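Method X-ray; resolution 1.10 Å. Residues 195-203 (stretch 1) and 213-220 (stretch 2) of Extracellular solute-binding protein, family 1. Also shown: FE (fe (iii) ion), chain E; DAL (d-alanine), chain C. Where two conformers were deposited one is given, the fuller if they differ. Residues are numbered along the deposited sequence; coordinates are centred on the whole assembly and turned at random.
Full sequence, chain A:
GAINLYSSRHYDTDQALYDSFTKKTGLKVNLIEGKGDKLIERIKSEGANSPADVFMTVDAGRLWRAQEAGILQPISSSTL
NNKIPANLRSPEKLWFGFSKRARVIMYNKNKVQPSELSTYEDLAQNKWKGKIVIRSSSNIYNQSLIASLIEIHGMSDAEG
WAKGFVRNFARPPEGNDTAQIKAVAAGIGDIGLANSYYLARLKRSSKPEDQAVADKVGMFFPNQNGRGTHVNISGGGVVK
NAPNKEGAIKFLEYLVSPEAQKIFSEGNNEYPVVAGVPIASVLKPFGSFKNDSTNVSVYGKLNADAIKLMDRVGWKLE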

# COMPACT_ATOMS: atom_id res chain seq x y z
N ASN A 195 7.96 0.80 -1.55
CA ASN A 195 7.24 0.37 -0.35
C ASN A 195 8.16 -0.45 0.56
O ASN A 195 8.97 -1.25 0.09
CB ASN A 195 5.98 -0.42 -0.72
CG ASN A 195 4.86 0.41 -1.31
OD1 ASN A 195 4.85 1.65 -1.19
ND2 ASN A 195 3.91 -0.26 -1.95
N SER A 196 7.94 -0.27 1.86
CA SER A 196 8.72 -0.89 2.91
C SER A 196 8.87 -2.41 2.75
O SER A 196 9.97 -2.95 2.97
CB SER A 196 8.02 -0.55 4.26
OG SER A 196 6.62 -0.88 4.25
N TYR A 197 7.78 -3.08 2.42
CA TYR A 197 7.78 -4.53 2.37
C TYR A 197 8.68 -5.10 1.28
O TYR A 197 9.05 -6.27 1.36
CB TYR A 197 6.34 -5.09 2.28
CG TYR A 197 5.57 -4.63 1.08
CD1 TYR A 197 5.66 -5.27 -0.14
CD2 TYR A 197 4.73 -3.52 1.15
CE1 TYR A 197 4.93 -4.82 -1.25
CE2 TYR A 197 4.01 -3.06 0.05
CZ TYR A 197 4.14 -3.68 -1.17
OH TYR A 197 3.49 -3.19 -2.27
N TYR A 198 9.04 -4.31 0.27
CA TYR A 198 9.93 -4.83 -0.77
C TYR A 198 11.36 -4.99 -0.26
O TYR A 198 12.08 -5.89 -0.70
CB TYR A 198 9.89 -3.97 -2.05
CG TYR A 198 8.59 -4.05 -2.79
CD1 TYR A 198 8.15 -5.23 -3.38
CD2 TYR A 198 7.76 -2.94 -2.89
CE1 TYR A 198 6.96 -5.29 -4.05
CE2 TYR A 198 6.55 -3.01 -3.55
CZ TYR A 198 6.14 -4.18 -4.12
OH TYR A 198 4.92 -4.26 -4.75
N LEU A 199 11.80 -4.11 0.64
CA LEU A 199 13.12 -4.30 1.23
C LEU A 199 13.10 -5.49 2.19
O LEU A 199 14.03 -6.32 2.17
CB LEU A 199 13.61 -3.03 1.93
CG LEU A 199 15.01 -3.11 2.50
CD1 LEU A 199 16.08 -3.39 1.44
CD2 LEU A 199 15.35 -1.83 3.24
N ALA A 200 12.05 -5.58 3.00
CA ALA A 200 11.87 -6.74 3.87
C ALA A 200 11.88 -8.07 3.11
O ALA A 200 12.44 -9.07 3.57
CB ALA A 200 10.63 -6.58 4.69
N ARG A 201 11.23 -8.08 1.95
CA ARG A 201 11.17 -9.27 1.12
C ARG A 201 12.58 -9.74 0.72
O ARG A 201 12.89 -10.94 0.79
CB ARG A 201 10.33 -9.00 -0.10
CG ARG A 201 10.06 -10.21 -0.93
CD ARG A 201 9.24 -9.86 -2.16
NE ARG A 201 7.89 -9.36 -1.86
CZ ARG A 201 7.03 -9.00 -2.80
NH1 ARG A 201 7.40 -9.02 -4.08
NH2 ARG A 201 5.80 -8.61 -2.49
N LEU A 202 13.44 -8.78 0.33
CA LEU A 202 14.82 -9.11 -0.00
C LEU A 202 15.59 -9.63 1.18
O LEU A 202 16.39 -10.57 1.05
CB LEU A 202 15.52 -7.91 -0.64
CG LEU A 202 15.00 -7.50 -2.00
CD1 LEU A 202 15.46 -6.08 -2.31
CD2 LEU A 202 15.46 -8.44 -3.10
N LYS A 203 15.40 -8.99 2.34
CA LYS A 203 16.10 -9.34 3.59
C LYS A 203 15.79 -10.77 4.05
O LYS A 203 16.57 -11.35 4.80
CB LYS A 203 15.73 -8.41 4.75
CG LYS A 203 16.21 -6.97 4.67
CD LYS A 203 17.56 -6.77 5.35
CE LYS A 203 17.99 -5.31 5.33
NZ LYS A 203 19.16 -5.06 6.22
FE FE E . 3.11 -4.21 -3.94
N DAL C . 2.29 -5.71 -5.36
CA DAL C . 1.77 -6.87 -4.56
CB DAL C . 0.57 -7.50 -5.26
C DAL C . 1.45 -6.51 -3.15
O DAL C . 1.79 -5.37 -2.78
OXT DAL C . 0.87 -7.37 -2.43
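Stretch 2 (213-220) VADKVGMF

Stretch 2 leaves a helix that begins earlier in the chain and then extends into a strand, Val 217 to Phe 220, that runs back along the helix of stretch 1. The strand and helix axes approach to 9.6 Å with 147° between their N-to-C directions, a signed crossing of -147°, so the pairing is roughly antiparallel: Met 219 lies near Ser 196, and Ala 214 near Lys 203, their CA atoms 5.5 Å apart. No hydrogen bond joins the stretches; packing does the work.

Leu 199 is the hub. Its CB points toward stretch 2, and chi1 t with chi2 p spreads the two methyls over the turn from helix to strand. CD1 lies 4.2 Å from both Ala 214 CB and Val 217 CB, while CD2 reaches Val 217 O at 3.8 Å and Met 219 CE at 3.7 Å. Met 219 runs extended, t at chi1 and chi2, then bends at chi3 (-44°), which brings its CE to 3.5 Å from Ser 196 O as well as against Leu 199. Between Val 217 and Met 219, Gly 218 has no side chain, and a CB there would point away, in keeping with strand alternation.

One helical turn along, the small Ala 214 permits close approach: Leu 202 CB sits 4.0 Å from Ala 214 CB. Leu 202, m at chi1 and t at chi2, sends CD1 to 4.0 Å from CG1 of Val 213, whose chi1 is t. At the exposed margin, Lys 203 starts sideways, yet its aliphatic chain drapes over Ala 214, with CG 3.7 Å from Ala 214 CB and CE 3.6 Å from Ala 214 O; chi2, at -92°, lies between wells.

Tyr 197 and Tyr 198 stay clear of this contact, each binding the iron through OH at 2.0 Å from FE. One helix thus serves both metal and packing.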

# COMPACT_ATOMS: atom_id res chain seq x y z
N VAL A 213 21.96 -7.35 -1.81
CA VAL A 213 21.28 -6.11 -2.16
C VAL A 213 20.72 -5.48 -0.90
O VAL A 213 20.92 -4.28 -0.64
CB VAL A 213 20.14 -6.33 -3.20
CG1 VAL A 213 19.23 -5.12 -3.33
CG2 VAL A 213 20.72 -6.67 -4.56
N ALA A 214 20.01 -6.27 -0.10
CA ALA A 214 19.35 -5.73 1.08
C ALA A 214 20.31 -5.12 2.08
O ALA A 214 20.02 -4.09 2.67
CB ALA A 214 18.49 -6.79 1.74
N ASP A 215 21.49 -5.71 2.22
CA ASP A 215 22.50 -5.21 3.14
C ASP A 215 23.08 -3.86 2.73
O ASP A 215 23.60 -3.16 3.58
CB ASP A 215 23.65 -6.20 3.22
N LYS A 216 22.98 -3.52 1.44
CA LYS A 216 23.49 -2.26 0.88
C LYS A 216 22.51 -1.10 0.92
O LYS A 216 22.91 0.04 0.61
CB LYS A 216 23.89 -2.46 -0.58
CG LYS A 216 25.13 -3.33 -0.72
CD LYS A 216 25.42 -3.67 -2.16
CE LYS A 216 26.77 -4.36 -2.31
NZ LYS A 216 27.80 -3.31 -2.52
N VAL A 217 21.24 -1.37 1.26
CA VAL A 217 20.17 -0.38 1.16
C VAL A 217 19.47 -0.22 2.50
O VAL A 217 19.05 -1.22 3.11
CB VAL A 217 19.15 -0.79 0.08
CG1 VAL A 217 17.98 0.20 0.00
CG2 VAL A 217 19.83 -0.91 -1.27
N GLY A 218 19.37 1.02 2.96
CA GLY A 218 18.63 1.35 4.16
C GLY A 218 17.25 1.87 3.83
O GLY A 218 16.98 2.24 2.69
N MET A 219 16.42 1.91 4.86
CA MET A 219 15.05 2.43 4.79
C MET A 219 14.92 3.61 5.71
O MET A 219 15.20 3.49 6.89
CB MET A 219 14.08 1.34 5.26
CG MET A 219 12.67 1.85 5.47
SD MET A 219 11.52 0.49 5.72
CE MET A 219 12.06 -0.62 4.46
N PHE A 220 14.44 4.74 5.17
CA PHE A 220 14.25 5.97 5.93
C PHE A 220 12.77 6.36 5.87
O PHE A 220 12.21 6.51 4.78
CB PHE A 220 15.13 7.09 5.37
CG PHE A 220 15.10 8.37 6.15
CD1 PHE A 220 15.96 8.56 7.22
CD2 PHE A 220 14.18 9.35 5.85
CE1 PHE A 220 15.95 9.75 7.93
CE2 PHE A 220 14.16 10.53 6.57
CZ PHE A 220 15.03 10.72 7.61